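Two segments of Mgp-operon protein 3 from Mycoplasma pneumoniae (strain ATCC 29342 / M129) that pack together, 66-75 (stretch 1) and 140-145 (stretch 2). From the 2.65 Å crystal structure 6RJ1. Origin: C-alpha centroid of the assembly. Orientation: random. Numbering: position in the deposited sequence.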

# COMPACT_ATOMS: atom_id res chain seq x y z
N PHE A 66 2.77 9.31 -21.47
CA PHE A 66 2.23 8.07 -21.99
C PHE A 66 1.64 8.36 -23.37
O PHE A 66 0.81 9.26 -23.51
CB PHE A 66 1.20 7.45 -21.03
CG PHE A 66 0.42 6.27 -21.58
CD1 PHE A 66 1.04 5.06 -21.84
CD2 PHE A 66 -0.95 6.37 -21.80
CE1 PHE A 66 0.32 3.97 -22.34
CE2 PHE A 66 -1.68 5.28 -22.30
CZ PHE A 66 -1.04 4.09 -22.56
N GLN A 67 2.11 7.66 -24.40
CA GLN A 67 1.61 7.87 -25.75
C GLN A 67 0.35 7.03 -25.98
O GLN A 67 0.43 5.81 -26.10
CB GLN A 67 2.68 7.59 -26.81
CG GLN A 67 2.99 8.79 -27.73
CD GLN A 67 1.82 9.34 -28.53
OE1 GLN A 67 1.67 10.56 -28.67
NE2 GLN A 67 0.98 8.48 -29.09
N ASP A 68 -0.81 7.70 -25.95
CA ASP A 68 -2.12 7.09 -26.16
C ASP A 68 -2.75 7.69 -27.40
O ASP A 68 -2.83 8.92 -27.52
CB ASP A 68 -3.02 7.25 -24.93
CG ASP A 68 -3.39 8.67 -24.55
OD1 ASP A 68 -2.49 9.55 -24.60
OD2 ASP A 68 -4.56 8.91 -24.20
N THR A 69 -3.13 6.81 -28.34
CA THR A 69 -3.77 6.99 -29.66
C THR A 69 -3.37 5.77 -30.48
O THR A 69 -4.23 5.03 -30.96
CB THR A 69 -3.34 8.28 -30.44
OG1 THR A 69 -1.97 8.62 -30.16
CG2 THR A 69 -4.27 9.47 -30.21
N THR A 70 -2.03 5.55 -30.57
CA THR A 70 -1.28 4.53 -31.28
C THR A 70 -1.64 4.62 -32.81
O THR A 70 -2.43 3.84 -33.36
CB THR A 70 -1.33 3.14 -30.59
OG1 THR A 70 -0.23 2.36 -31.04
CG2 THR A 70 -2.67 2.38 -30.72
N SER A 71 -1.04 5.64 -33.45
CA SER A 71 -1.20 6.01 -34.86
C SER A 71 -0.63 4.98 -35.84
O SER A 71 0.27 4.22 -35.48
CB SER A 71 -0.58 7.39 -35.11
OG SER A 71 0.80 7.41 -34.80
N SER A 72 -1.15 4.99 -37.10
CA SER A 72 -0.79 4.11 -38.23
C SER A 72 -0.99 2.61 -37.92
O SER A 72 -1.74 2.27 -36.99
CB SER A 72 0.63 4.41 -38.72
OG SER A 72 0.77 5.76 -39.13
N ASP A 73 -0.37 1.70 -38.72
CA ASP A 73 -0.43 0.25 -38.53
C ASP A 73 0.88 -0.45 -38.98
O ASP A 73 0.85 -1.42 -39.75
CB ASP A 73 -1.70 -0.37 -39.15
CG ASP A 73 -2.73 -0.79 -38.12
OD1 ASP A 73 -2.52 -1.83 -37.45
OD2 ASP A 73 -3.75 -0.07 -37.97
N GLN A 74 2.02 0.07 -38.47
CA GLN A 74 3.40 -0.39 -38.70
C GLN A 74 4.36 0.38 -37.77
O GLN A 74 4.55 -0.06 -36.63
CB GLN A 74 3.83 -0.25 -40.18
CG GLN A 74 4.02 -1.60 -40.87
CD GLN A 74 4.40 -1.49 -42.33
OE1 GLN A 74 4.06 -0.53 -43.03
NE2 GLN A 74 5.10 -2.50 -42.82
N SER A 75 4.91 1.53 -38.24
CA SER A 75 5.86 2.43 -37.54
C SER A 75 7.16 1.69 -37.11
O SER A 75 7.68 0.90 -37.90
CB SER A 75 5.17 3.15 -36.37
OG SER A 75 4.02 3.87 -36.80
N LYS A 140 4.72 -1.70 -25.06
CA LYS A 140 4.81 -1.47 -26.50
C LYS A 140 3.61 -0.71 -27.05
O LYS A 140 2.47 -1.10 -26.82
CB LYS A 140 5.06 -2.81 -27.24
CG LYS A 140 4.97 -2.79 -28.76
CD LYS A 140 3.86 -3.75 -29.24
CE LYS A 140 3.72 -3.84 -30.74
NZ LYS A 140 4.79 -4.69 -31.35
N GLN A 141 3.89 0.40 -27.78
CA GLN A 141 2.89 1.23 -28.45
C GLN A 141 2.33 0.37 -29.57
O GLN A 141 3.10 -0.13 -30.40
CB GLN A 141 3.52 2.51 -29.00
CG GLN A 141 2.75 3.75 -28.58
CD GLN A 141 3.31 5.01 -29.18
OE1 GLN A 141 2.67 5.64 -30.03
NE2 GLN A 141 4.50 5.41 -28.75
N GLU A 142 1.02 0.12 -29.56
CA GLU A 142 0.40 -0.83 -30.46
C GLU A 142 0.28 -0.34 -31.92
O GLU A 142 1.31 -0.32 -32.59
CB GLU A 142 -0.94 -1.32 -29.89
CG GLU A 142 -0.69 -2.11 -28.61
CD GLU A 142 -1.66 -3.22 -28.29
OE1 GLU A 142 -2.88 -2.97 -28.33
OE2 GLU A 142 -1.19 -4.34 -27.98
N SER A 143 -0.95 0.00 -32.40
CA SER A 143 -1.38 0.42 -33.76
C SER A 143 -2.59 -0.45 -34.11
O SER A 143 -3.33 -0.14 -35.05
CB SER A 143 -0.29 0.20 -34.82
OG SER A 143 0.73 1.18 -34.78
N GLN A 144 -2.79 -1.55 -33.33
CA GLN A 144 -3.84 -2.56 -33.45
C GLN A 144 -5.18 -2.06 -32.86
O GLN A 144 -5.68 -2.60 -31.87
CB GLN A 144 -3.39 -3.88 -32.78
CG GLN A 144 -2.17 -4.53 -33.44
CD GLN A 144 -1.12 -4.95 -32.44
OE1 GLN A 144 -0.39 -4.13 -31.88
NE2 GLN A 144 -1.01 -6.25 -32.21
N GLY A 145 -5.74 -1.03 -33.50
CA GLY A 145 -7.00 -0.40 -33.12
C GLY A 145 -7.31 0.84 -33.93
O GLY A 145 -7.01 0.92 -35.12

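Two loops meet here, about seventy residues apart in sequence, with neither segment forming a regular helix or strand across the contact. Without a ladder of backbone hydrogen bonds to set the register, the segments meet through a few close approaches, and the backbones come nearest where Thr70 CA lies 4.8 Å from Ser143 CA. The contact is modest, burying 416 Å² over both sides, and most of it gathers around Ser143, Thr70 and Gln141.

Ser143 gives up the most surface, 106 Å², and is buried in the whole structure. The backbone of the first stretch passes close to its small side chain: Ser72 O comes within 3.3 Å of Ser143 CB. The hydroxyl can also serve as a donor to that backbone, since Ser143 OG lies 3.2 Å from Ser71 O, a plausible hydrogen bond, though another acceptor is within reach of the same proton. The rule to read here is compactness with a polar tip, which suits a place where a neighbouring loop presents its carbonyl oxygens.

Thr70 supplies the opposing surface, 87 Å², with its CA-to-CB bond directed toward the second stretch. With chi1 in the t well, OG1 is set against the backbone between Gln141 and Ser143. Closeness is not bonding, however: Thr70 OG1 is 2.8 Å from Ser143 N, yet the angle is too poor for a hydrogen bond. Thr70 OG1 also sits 2.9 Å from Glu142 C, too close to be real in detail at 2.65 Å resolution, so no rule should be drawn from this spot.

Gln141 contributes 73 Å². Its CA-to-CB bond runs sideways, but the end of the chain comes nearer the first stretch, where Gln67 NE2 donates a weak hydrogen bond to Gln141 OE1 over 3.4 Å. Amide groups pair naturally because each carries both a donor and an acceptor. The Gln67 amide is further steadied within its own loop, where Gln67 NE2 donates to Thr69 OG1 at 3.1 Å and that hydroxyl in turn donates to Asp68 O at 2.8 Å.

Asp73 marks a less favourable edge. Its carboxylate reaches the second stretch, but Asp73 OD1 and OD2 each sit 3.0 Å from Ser143 O, acceptor facing acceptor, so proximity brings no hydrogen bond. Ser143 O instead receives a weak one from Gly145 N at 3.0 Å, within its own loop. The lesson is that closeness and bonding part company here: across the stretches there is one weak amide hydrogen bond and one possible serine bond, while the carboxylate of Asp73 faces a carbonyl oxygen.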